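Local coordinates for protein sugar kinase (Agrobacterium tumefaciens, PDB 2RBC) that probably transfers the terminal phosphate of ATP to a sugar, as a ribokinase-like member of the pfkB family of carbohydrate kinases, at residues A[206-211]-A[277-282]; A[237-242]-A[249-254]; A[296-301]-A[324-329]. One frame throughout, in Å; residues are numbered along the deposited sequence. Where two conformers were deposited one is given.

Interaction 1. Residues A[206-211]-A[277-282]; sequences HIVFSE and IFHGTF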
loop_
_atom_site.group_PDB
_atom_site.type_symbol
_atom_site.label_atom_id
_atom_site.label_comp_id
_atom_site.label_asym_id
_atom_site.label_seq_id
_atom_site.Cartn_x
_atom_site.Cartn_y
_atom_site.Cartn_z
ATOM N N HIS A 206 -18.498 -12.164 27.959
ATOM C CA HIS A 206 -17.438 -11.229 28.340
ATOM C C HIS A 206 -17.303 -10.195 27.263
ATOM O O HIS A 206 -17.264 -10.556 26.104
ATOM C CB HIS A 206 -16.073 -11.917 28.415
ATOM C CG HIS A 206 -15.950 -12.959 29.477
ATOM N ND1 HIS A 206 -16.486 -14.229 29.343
ATOM C CD2 HIS A 206 -15.256 -12.950 30.636
ATOM C CE1 HIS A 206 -16.152 -14.932 30.412
ATOM N NE2 HIS A 206 -15.405 -14.175 31.213
ATOM N N ILE A 207 -17.257 -8.912 27.622
ATOM C CA ILE A 207 -16.987 -7.855 26.632
ATOM C C ILE A 207 -15.831 -6.981 27.094
ATOM O O ILE A 207 -15.793 -6.574 28.256
ATOM C CB ILE A 207 -18.206 -6.935 26.391
ATOM C CG1 ILE A 207 -19.501 -7.713 26.129
ATOM C CG2 ILE A 207 -17.894 -5.921 25.284
ATOM C CD1 ILE A 207 -20.781 -6.833 26.128
ATOM N N VAL A 208 -14.883 -6.708 26.191
ATOM C CA VAL A 208 -13.803 -5.779 26.487
ATOM C C VAL A 208 -13.987 -4.672 25.494
ATOM O O VAL A 208 -13.748 -4.869 24.306
ATOM C CB VAL A 208 -12.394 -6.381 26.348
ATOM C CG1 VAL A 208 -11.333 -5.337 26.745
ATOM C CG2 VAL A 208 -12.284 -7.713 27.122
ATOM N N PHE A 209 -14.490 -3.538 25.984
ATOM C CA PHE A 209 -14.680 -2.346 25.160
ATOM C C PHE A 209 -13.397 -1.491 25.150
ATOM O O PHE A 209 -12.688 -1.409 26.156
ATOM C CB PHE A 209 -15.799 -1.439 25.726
ATOM C CG PHE A 209 -17.181 -2.028 25.675
ATOM C CD1 PHE A 209 -17.912 -2.039 24.474
ATOM C CD2 PHE A 209 -17.805 -2.484 26.850
ATOM C CE1 PHE A 209 -19.225 -2.527 24.447
ATOM C CE2 PHE A 209 -19.103 -2.990 26.843
ATOM C CZ PHE A 209 -19.824 -3.022 25.642
ATOM N N SER A 210 -13.124 -0.834 24.014
ATOM C CA SER A 210 -12.097 0.187 23.953
ATOM C C SER A 210 -12.740 1.431 24.525
ATOM O O SER A 210 -13.971 1.562 24.525
ATOM C CB SER A 210 -11.697 0.453 22.492
ATOM O OG SER A 210 -12.826 0.884 21.762
ATOM N N GLU A 211 -11.929 2.360 25.002
ATOM C CA GLU A 211 -12.494 3.603 25.501
ATOM C C GLU A 211 -13.440 4.346 24.497
ATOM O O GLU A 211 -14.562 4.758 24.835
ATOM C CB GLU A 211 -11.361 4.501 25.996
ATOM C CG GLU A 211 -11.853 5.865 26.393
ATOM C CD GLU A 211 -10.817 6.643 27.186
ATOM O OE1 GLU A 211 -9.683 6.151 27.374
ATOM O OE2 GLU A 211 -11.180 7.760 27.614
ATOM N N ILE A 277 -3.711 -7.465 20.995
ATOM C CA ILE A 277 -2.873 -8.335 21.799
ATOM C C ILE A 277 -3.543 -8.542 23.155
ATOM O O ILE A 277 -3.526 -9.658 23.693
ATOM C CB ILE A 277 -1.427 -7.781 21.921
ATOM C CG1 ILE A 277 -0.555 -8.187 20.719
ATOM C CG2 ILE A 277 -0.744 -8.293 23.217
ATOM C CD1 ILE A 277 -1.163 -8.042 19.277
ATOM N N PHE A 278 -4.096 -7.470 23.728
ATOM C CA PHE A 278 -4.856 -7.553 24.977
ATOM C C PHE A 278 -5.983 -8.569 24.855
ATOM O O PHE A 278 -6.091 -9.449 25.677
ATOM C CB PHE A 278 -5.427 -6.172 25.415
ATOM C CG PHE A 278 -6.087 -6.152 26.801
ATOM C CD1 PHE A 278 -7.336 -6.738 27.015
ATOM C CD2 PHE A 278 -5.460 -5.512 27.888
ATOM C CE1 PHE A 278 -7.918 -6.737 28.278
ATOM C CE2 PHE A 278 -6.045 -5.490 29.172
ATOM C CZ PHE A 278 -7.265 -6.102 29.368
ATOM N N HIS A 279 -6.810 -8.436 23.822
ATOM C CA HIS A 279 -8.000 -9.292 23.675
ATOM C C HIS A 279 -7.682 -10.768 23.487
ATOM O O HIS A 279 -8.334 -11.642 24.073
ATOM C CB HIS A 279 -8.851 -8.796 22.501
ATOM C CG HIS A 279 -9.335 -7.399 22.689
ATOM N ND1 HIS A 279 -9.378 -6.486 21.661
ATOM C CD2 HIS A 279 -9.740 -6.738 23.798
ATOM C CE1 HIS A 279 -9.782 -5.312 22.137
ATOM N NE2 HIS A 279 -10.017 -5.441 23.428
ATOM N N GLY A 280 -6.689 -11.046 22.662
ATOM C CA GLY A 280 -6.276 -12.410 22.410
ATOM C C GLY A 280 -5.730 -13.039 23.686
ATOM O O GLY A 280 -6.036 -14.182 23.968
ATOM N N THR A 281 -4.905 -12.305 24.438
ATOM C CA THR A 281 -4.361 -12.811 25.707
ATOM C C THR A 281 -5.499 -13.088 26.675
ATOM O O THR A 281 -5.523 -14.110 27.371
ATOM C CB THR A 281 -3.350 -11.772 26.321
ATOM O OG1 THR A 281 -2.259 -11.555 25.400
ATOM C CG2 THR A 281 -2.779 -12.267 27.634
ATOM N N PHE A 282 -6.467 -12.179 26.704
ATOM C CA PHE A 282 -7.570 -12.269 27.622
ATOM C C PHE A 282 -8.440 -13.460 27.291
ATOM O O PHE A 282 -8.871 -14.179 28.160
ATOM C CB PHE A 282 -8.386 -10.972 27.607
ATOM C CG PHE A 282 -9.476 -10.965 28.629
ATOM C CD1 PHE A 282 -9.202 -10.603 29.937
ATOM C CD2 PHE A 282 -10.766 -11.355 28.288
ATOM C CE1 PHE A 282 -10.189 -10.640 30.904
ATOM C CE2 PHE A 282 -11.772 -11.377 29.260
ATOM C CZ PHE A 282 -11.473 -11.022 30.569
#
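V208 lays its CG2 over one face of the F282 ring, 4.1 Å from F282 CD2, where a central strand of the ribokinase-like alpha/beta fold meets a covering helix. Strand 206-210 and helix 277-282 run almost antiparallel (167°), their axes 10.3 Å apart. The other branch of V208 does different work: with CG1 anti to the backbone N (chi1 -177°), this methyl points at the edge of the H279 imidazole, 3.6 Å from H279 NE2, and also packs 4.0 Å from F278 CE1, off to one side. H206, two residues earlier on the same face of the strand, brings its CD2 to the edge of F282, the two side chains crossing at about a right angle. The neighbouring I207 and F209 turn to the other face of the sheet. F238, from the adjoining strand, meets both the H206 and F282 rings. Helix 274-287 probably starts at the anion hole of this family, so this apolar packing joins the sheet to the helix that leads away from the likely phosphoryl-transfer site. Inside that helix, T281 OG1 donates to I277 O at 2.8 Å, and T281 N reaches the same oxygen from the opposite face of its carbonyl plane.

Interaction 2. Residues A[237-242]-A[249-254]; sequences TFIAVT and WWTEAD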
loop_
_atom_site.group_PDB
_atom_site.type_symbol
_atom_site.label_atom_id
_atom_site.label_comp_id
_atom_site.label_asym_id
_atom_site.label_seq_id
_atom_site.Cartn_x
_atom_site.Cartn_y
_atom_site.Cartn_z
ATOM N N THR A 237 -23.007 -10.174 32.569
ATOM C CA THR A 237 -21.891 -10.220 31.648
ATOM C C THR A 237 -20.657 -9.642 32.336
ATOM O O THR A 237 -20.763 -8.625 33.046
ATOM C CB THR A 237 -22.251 -9.426 30.385
ATOM O OG1 THR A 237 -23.514 -9.889 29.885
ATOM C CG2 THR A 237 -21.205 -9.539 29.256
ATOM N N PHE A 238 -19.499 -10.279 32.145
ATOM C CA PHE A 238 -18.204 -9.643 32.421
ATOM C C PHE A 238 -17.989 -8.435 31.475
ATOM O O PHE A 238 -18.044 -8.582 30.251
ATOM C CB PHE A 238 -17.067 -10.664 32.314
ATOM C CG PHE A 238 -15.705 -10.073 32.556
ATOM C CD1 PHE A 238 -15.047 -9.392 31.544
ATOM C CD2 PHE A 238 -15.077 -10.200 33.804
ATOM C CE1 PHE A 238 -13.805 -8.851 31.761
ATOM C CE2 PHE A 238 -13.837 -9.657 34.014
ATOM C CZ PHE A 238 -13.202 -8.991 32.994
ATOM N N ILE A 239 -17.766 -7.240 32.044
ATOM C CA ILE A 239 -17.544 -6.033 31.254
ATOM C C ILE A 239 -16.246 -5.342 31.659
ATOM O O ILE A 239 -16.070 -4.986 32.818
ATOM C CB ILE A 239 -18.653 -4.999 31.471
ATOM C CG1 ILE A 239 -20.059 -5.594 31.208
ATOM C CG2 ILE A 239 -18.387 -3.728 30.635
ATOM C CD1 ILE A 239 -20.347 -5.936 29.768
ATOM N N ALA A 240 -15.362 -5.142 30.688
ATOM C CA ALA A 240 -14.153 -4.365 30.885
ATOM C C ALA A 240 -14.099 -3.191 29.898
ATOM O O ALA A 240 -14.601 -3.287 28.785
ATOM C CB ALA A 240 -12.877 -5.287 30.716
ATOM N N VAL A 241 -13.513 -2.085 30.326
ATOM C CA VAL A 241 -13.179 -1.008 29.404
ATOM C C VAL A 241 -11.692 -0.752 29.547
ATOM O O VAL A 241 -11.214 -0.499 30.673
ATOM C CB VAL A 241 -13.979 0.281 29.664
ATOM C CG1 VAL A 241 -13.638 1.338 28.578
ATOM C CG2 VAL A 241 -15.511 0.011 29.683
ATOM N N THR A 242 -10.959 -0.850 28.432
ATOM C CA THR A 242 -9.504 -0.560 28.442
ATOM C C THR A 242 -9.277 0.910 28.132
ATOM O O THR A 242 -10.059 1.520 27.392
ATOM C CB THR A 242 -8.736 -1.420 27.453
ATOM O OG1 THR A 242 -9.236 -1.162 26.129
ATOM C CG2 THR A 242 -8.895 -2.900 27.803
ATOM N N TRP A 249 -10.665 -0.837 33.709
ATOM C CA TRP A 249 -11.735 -0.927 34.684
ATOM C C TRP A 249 -12.660 -2.048 34.290
ATOM O O TRP A 249 -12.906 -2.241 33.112
ATOM C CB TRP A 249 -12.552 0.362 34.698
ATOM C CG TRP A 249 -11.869 1.506 35.372
ATOM C CD1 TRP A 249 -12.042 1.906 36.660
ATOM C CD2 TRP A 249 -10.908 2.396 34.800
ATOM N NE1 TRP A 249 -11.255 2.991 36.924
ATOM C CE2 TRP A 249 -10.564 3.328 35.795
ATOM C CE3 TRP A 249 -10.332 2.512 33.528
ATOM C CZ2 TRP A 249 -9.651 4.357 35.583
ATOM C CZ3 TRP A 249 -9.416 3.567 33.305
ATOM C CH2 TRP A 249 -9.078 4.456 34.337
ATOM N N TRP A 250 -13.168 -2.803 35.263
ATOM C CA TRP A 250 -14.112 -3.884 34.917
ATOM C C TRP A 250 -15.074 -4.189 36.041
ATOM O O TRP A 250 -14.839 -3.838 37.215
ATOM C CB TRP A 250 -13.370 -5.184 34.491
ATOM C CG TRP A 250 -12.827 -6.055 35.631
ATOM C CD1 TRP A 250 -13.441 -7.119 36.197
ATOM C CD2 TRP A 250 -11.558 -5.934 36.273
ATOM N NE1 TRP A 250 -12.644 -7.668 37.176
ATOM C CE2 TRP A 250 -11.473 -6.961 37.233
ATOM C CE3 TRP A 250 -10.471 -5.049 36.127
ATOM C CZ2 TRP A 250 -10.360 -7.117 38.075
ATOM C CZ3 TRP A 250 -9.367 -5.215 36.932
ATOM C CH2 TRP A 250 -9.316 -6.253 37.894
ATOM N N THR A 251 -16.153 -4.864 35.641
ATOM C CA THR A 251 -17.131 -5.440 36.541
ATOM C C THR A 251 -17.338 -6.924 36.186
ATOM O O THR A 251 -17.403 -7.324 35.014
ATOM C CB THR A 251 -18.494 -4.656 36.508
ATOM O OG1 THR A 251 -19.036 -4.697 35.190
ATOM C CG2 THR A 251 -18.354 -3.195 36.932
ATOM N N GLU A 252 -17.439 -7.743 37.229
ATOM C CA GLU A 252 -17.757 -9.152 37.076
ATOM C C GLU A 252 -19.241 -9.345 36.799
ATOM O O GLU A 252 -20.072 -8.486 37.140
ATOM C CB GLU A 252 -17.415 -9.907 38.357
ATOM C CG GLU A 252 -15.991 -9.704 38.863
ATOM C CD GLU A 252 -14.947 -10.468 38.070
ATOM O OE1 GLU A 252 -15.314 -11.338 37.231
ATOM O OE2 GLU A 252 -13.747 -10.183 38.307
ATOM N N ALA A 253 -19.579 -10.510 36.239
ATOM C CA ALA A 253 -20.963 -10.947 36.132
ATOM C C ALA A 253 -21.639 -10.879 37.481
ATOM O O ALA A 253 -21.023 -11.194 38.482
ATOM C CB ALA A 253 -21.034 -12.382 35.600
ATOM N N ASP A 254 -22.881 -10.405 37.464
ATOM C CA ASP A 254 -23.800 -10.399 38.599
ATOM C C ASP A 254 -23.369 -9.534 39.803
ATOM O O ASP A 254 -23.961 -9.663 40.869
ATOM C CB ASP A 254 -24.151 -11.844 39.033
ATOM C CG ASP A 254 -24.819 -12.679 37.908
ATOM O OD1 ASP A 254 -25.495 -12.159 36.991
ATOM O OD2 ASP A 254 -24.675 -13.910 37.967
HETATM O O HOH W 1 -20.679 -6.839 34.984
#
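F238 and W250 pack tightly on one side of this antiparallel pair, F238 CE2 coming within 3.4 Å of W250 CD1. Their planes are 26° apart but slid, so the phenyl ring and the five-membered ring of the indole barely overlap. F238 CG is anti to the backbone N (chi1 179°), which swings the ring across toward the indole. E252 runs alongside F238 and sets its OE1 at the edge of that ring. The same carboxylate fixes the indole: W250 NE1 donates to E252 OE2 at 3.0 Å, in the ring plane of W250 but from above the carboxylate plane. S292 OG holds the second oxygen, OE1, a second-shell contact that helps to position E252.

Four backbone bonds stitch the strands, in the hydrogen-bonded pairs I239-T251 and V241-W249; the shortest, from T251 N to I239 O, measures 2.8 Å. Between them A240 and W250 form a non-hydrogen-bonded pair whose CB atoms are 3.8 Å apart.

Past T251 the ladder stops, and toward the exposed A253 the contact is looser. Here water 1 bridges the two segments, 2.6 Å from T237 O and also bonded to T251 OG1 and E252 O. On the face with I239 and T251, V241 and W249 pack on L227 of helix 223-233. The arrangement is a beta hairpin that carries the central sheet of a ribokinase-like fold from its parallel strands into antiparallel ones.

Interaction 3. Residues A[296-301]-A[324-329]; sequences VRLSSV and EAMRQW. With SO4 (sulfate ion), chain B.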
loop_
_atom_site.group_PDB
_atom_site.type_symbol
_atom_site.label_atom_id
_atom_site.label_comp_id
_atom_site.label_asym_id
_atom_site.label_seq_id
_atom_site.Cartn_x
_atom_site.Cartn_y
_atom_site.Cartn_z
ATOM N N VAL A 296 -6.541 -9.802 33.484
ATOM C CA VAL A 296 -6.402 -8.423 33.092
ATOM C C VAL A 296 -4.931 -8.020 33.166
ATOM O O VAL A 296 -4.449 -7.321 32.306
ATOM C CB VAL A 296 -7.265 -7.511 33.931
ATOM C CG1 VAL A 296 -6.904 -6.047 33.660
ATOM C CG2 VAL A 296 -8.755 -7.755 33.663
ATOM N N ARG A 297 -4.239 -8.414 34.229
ATOM C CA ARG A 297 -2.800 -8.145 34.344
ATOM C C ARG A 297 -1.966 -8.708 33.209
ATOM O O ARG A 297 -1.159 -7.984 32.619
ATOM C CB ARG A 297 -2.233 -8.699 35.650
ATOM C CG ARG A 297 -2.511 -7.846 36.819
ATOM C CD ARG A 297 -2.269 -8.575 38.087
ATOM N NE ARG A 297 -2.393 -7.665 39.201
ATOM C CZ ARG A 297 -2.009 -7.954 40.437
ATOM N NH1 ARG A 297 -1.503 -9.139 40.738
ATOM N NH2 ARG A 297 -2.115 -7.040 41.369
ATOM N N LEU A 298 -2.132 -9.996 32.923
ATOM C CA LEU A 298 -1.380 -10.644 31.868
ATOM C C LEU A 298 -1.620 -9.970 30.512
ATOM O O LEU A 298 -0.665 -9.741 29.769
ATOM C CB LEU A 298 -1.751 -12.133 31.777
ATOM C CG LEU A 298 -0.917 -13.035 30.868
ATOM C CD1 LEU A 298 0.497 -13.311 31.399
ATOM C CD2 LEU A 298 -1.701 -14.328 30.560
ATOM N N SER A 299 -2.888 -9.668 30.210
ATOM C CA SER A 299 -3.262 -9.021 28.963
ATOM C C SER A 299 -2.673 -7.622 28.858
ATOM O O SER A 299 -2.213 -7.211 27.773
ATOM C CB SER A 299 -4.776 -8.945 28.863
ATOM O OG SER A 299 -5.353 -10.216 29.013
ATOM N N SER A 300 -2.684 -6.902 29.982
ATOM C CA SER A 300 -2.101 -5.579 30.064
ATOM C C SER A 300 -0.607 -5.584 29.800
ATOM O O SER A 300 -0.105 -4.761 29.025
ATOM C CB SER A 300 -2.342 -4.947 31.445
ATOM O OG SER A 300 -3.723 -4.690 31.616
ATOM N N VAL A 301 0.115 -6.488 30.455
ATOM C CA VAL A 301 1.543 -6.564 30.261
ATOM C C VAL A 301 1.895 -6.964 28.832
ATOM O O VAL A 301 2.807 -6.394 28.222
ATOM C CB VAL A 301 2.217 -7.520 31.320
ATOM C CG1 VAL A 301 3.713 -7.707 31.048
ATOM C CG2 VAL A 301 1.994 -6.942 32.739
ATOM N N GLU A 324 7.624 -13.014 32.747
ATOM C CA GLU A 324 8.778 -12.446 33.419
ATOM C C GLU A 324 8.612 -10.943 33.608
ATOM O O GLU A 324 8.901 -10.431 34.659
ATOM C CB GLU A 324 10.066 -12.777 32.671
ATOM C CG GLU A 324 11.347 -12.173 33.231
ATOM C CD GLU A 324 11.636 -12.535 34.673
ATOM O OE1 GLU A 324 11.138 -13.565 35.175
ATOM O OE2 GLU A 324 12.380 -11.783 35.331
ATOM N N ALA A 325 8.163 -10.240 32.567
ATOM C CA ALA A 325 7.900 -8.816 32.687
ATOM C C ALA A 325 6.927 -8.528 33.827
ATOM O O ALA A 325 7.141 -7.630 34.674
ATOM C CB ALA A 325 7.382 -8.248 31.330
HETATM N N MSE A 326 5.887 -9.346 33.904
HETATM C CA MSE A 326 4.828 -9.149 34.865
HETATM C C MSE A 326 5.325 -9.362 36.275
HETATM O O MSE A 326 5.012 -8.596 37.177
HETATM C CB MSE A 326 3.665 -10.085 34.557
HETATM C CG MSE A 326 2.541 -9.915 35.553
HETATM SE SE MSE A 326 0.971 -10.903 35.011
HETATM C CE MSE A 326 1.645 -12.745 35.151
ATOM N N ARG A 327 6.134 -10.397 36.454
ATOM C CA ARG A 327 6.775 -10.673 37.729
ATOM C C ARG A 327 7.583 -9.488 38.241
ATOM O O ARG A 327 7.464 -9.102 39.392
ATOM C CB ARG A 327 7.648 -11.913 37.566
ATOM C CG ARG A 327 8.287 -12.386 38.814
ATOM C CD ARG A 327 9.395 -13.451 38.567
ATOM N NE ARG A 327 10.701 -12.960 38.061
ATOM C CZ ARG A 327 11.545 -12.152 38.715
ATOM N NH1 ARG A 327 11.250 -11.683 39.921
ATOM N NH2 ARG A 327 12.706 -11.803 38.146
ATOM N N GLN A 328 8.433 -8.935 37.376
ATOM C CA GLN A 328 9.256 -7.783 37.731
ATOM C C GLN A 328 8.406 -6.539 38.029
ATOM O O GLN A 328 8.673 -5.819 38.982
ATOM C CB GLN A 328 10.246 -7.479 36.615
ATOM C CG GLN A 328 11.186 -8.619 36.309
ATOM C CD GLN A 328 12.528 -8.176 35.735
ATOM O OE1 GLN A 328 12.953 -7.022 35.877
ATOM N NE2 GLN A 328 13.219 -9.115 35.116
ATOM N N TRP A 329 7.373 -6.329 37.231
ATOM C CA TRP A 329 6.452 -5.191 37.387
ATOM C C TRP A 329 5.675 -5.256 38.681
ATOM O O TRP A 329 5.619 -4.270 39.414
ATOM C CB TRP A 329 5.505 -5.158 36.196
ATOM C CG TRP A 329 4.371 -4.229 36.329
ATOM C CD1 TRP A 329 4.420 -2.884 36.528
ATOM C CD2 TRP A 329 2.989 -4.571 36.215
ATOM N NE1 TRP A 329 3.136 -2.365 36.577
ATOM C CE2 TRP A 329 2.244 -3.380 36.389
ATOM C CE3 TRP A 329 2.312 -5.771 35.986
ATOM C CZ2 TRP A 329 0.846 -3.354 36.333
ATOM C CZ3 TRP A 329 0.926 -5.749 35.911
ATOM C CH2 TRP A 329 0.205 -4.534 36.074
HETATM S S SO4 B . -0.885 -3.571 40.670
HETATM O O1 SO4 B . -0.452 -3.872 42.031
HETATM O O2 SO4 B . -2.051 -4.372 40.333
HETATM O O3 SO4 B . -1.281 -2.164 40.544
HETATM O O4 SO4 B . 0.225 -3.906 39.781
#
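E324 OE2 takes two hydrogen bonds on the side of its helix away from the contact, while M326 and W329 of the same helix turn inward to R297 and V301. Q328 NE2 meets the anti lone pair of E324 OE2 and R327 NH2 the syn one, each at 2.8 Å; R327 NE donates to E324 OE1, completing a side-on salt bridge. The packing itself is a steep crossing of two helices, 292-307 and 319-330, in the C-terminal part of the ribokinase-like fold, with segment axes at 109° and 9.8 Å apart.

V301 is wedged between A325 and W329. Its CG1 lies 3.7 Å from A325 CB, and its CG2 meets the six-membered part of the indole 3.5 Å from W329 CE3. M326, a selenomethionine, extends along helix 296-301 and puts SE 3.8 Å from L298 N; the bend at chi3 (66°) then carries CE to L298 CD1.

At the rim of the contact the partly exposed R297 stretches past the indole, its CG near W329 CZ3, with guanidinium and ring planes 72° apart. Q261 OE1 holds R297 NE, which helps to fix the rotation of the guanidinium. A sulfate, probably from the crystallisation liquor, is gathered by R297, Q261 and R332. R297 NH2 donates to sulfate O2 at 2.9 Å, and sulfate O4 sits over one face of the W329 indole, offset toward the rim, 3.5 Å from W329 CZ2.

How the interactions relate
Strand 206-210 comes first in the chain and is followed by two helices and then by strand 238-242, its parallel neighbour in the central sheet. Interaction 2 closes a short hairpin loop between 237-242 and 249-254. That loop falls wholly within the longer one that interaction 1 closes when helix 274-287 packs back on strand 206-210. Interaction 3 opens only afterwards, and the 22-residue connection between 301 and 324 joins the last two helices. Interactions 1 and 2 share the sheet, where I207 N probably bonds to F238 O; S299 joins interaction 3 to helix 274-287, and W250 reaches V296. The three contacts tie sheet and hairpin to helix 274-287 and, through helix 292-307, to the C-terminal helix.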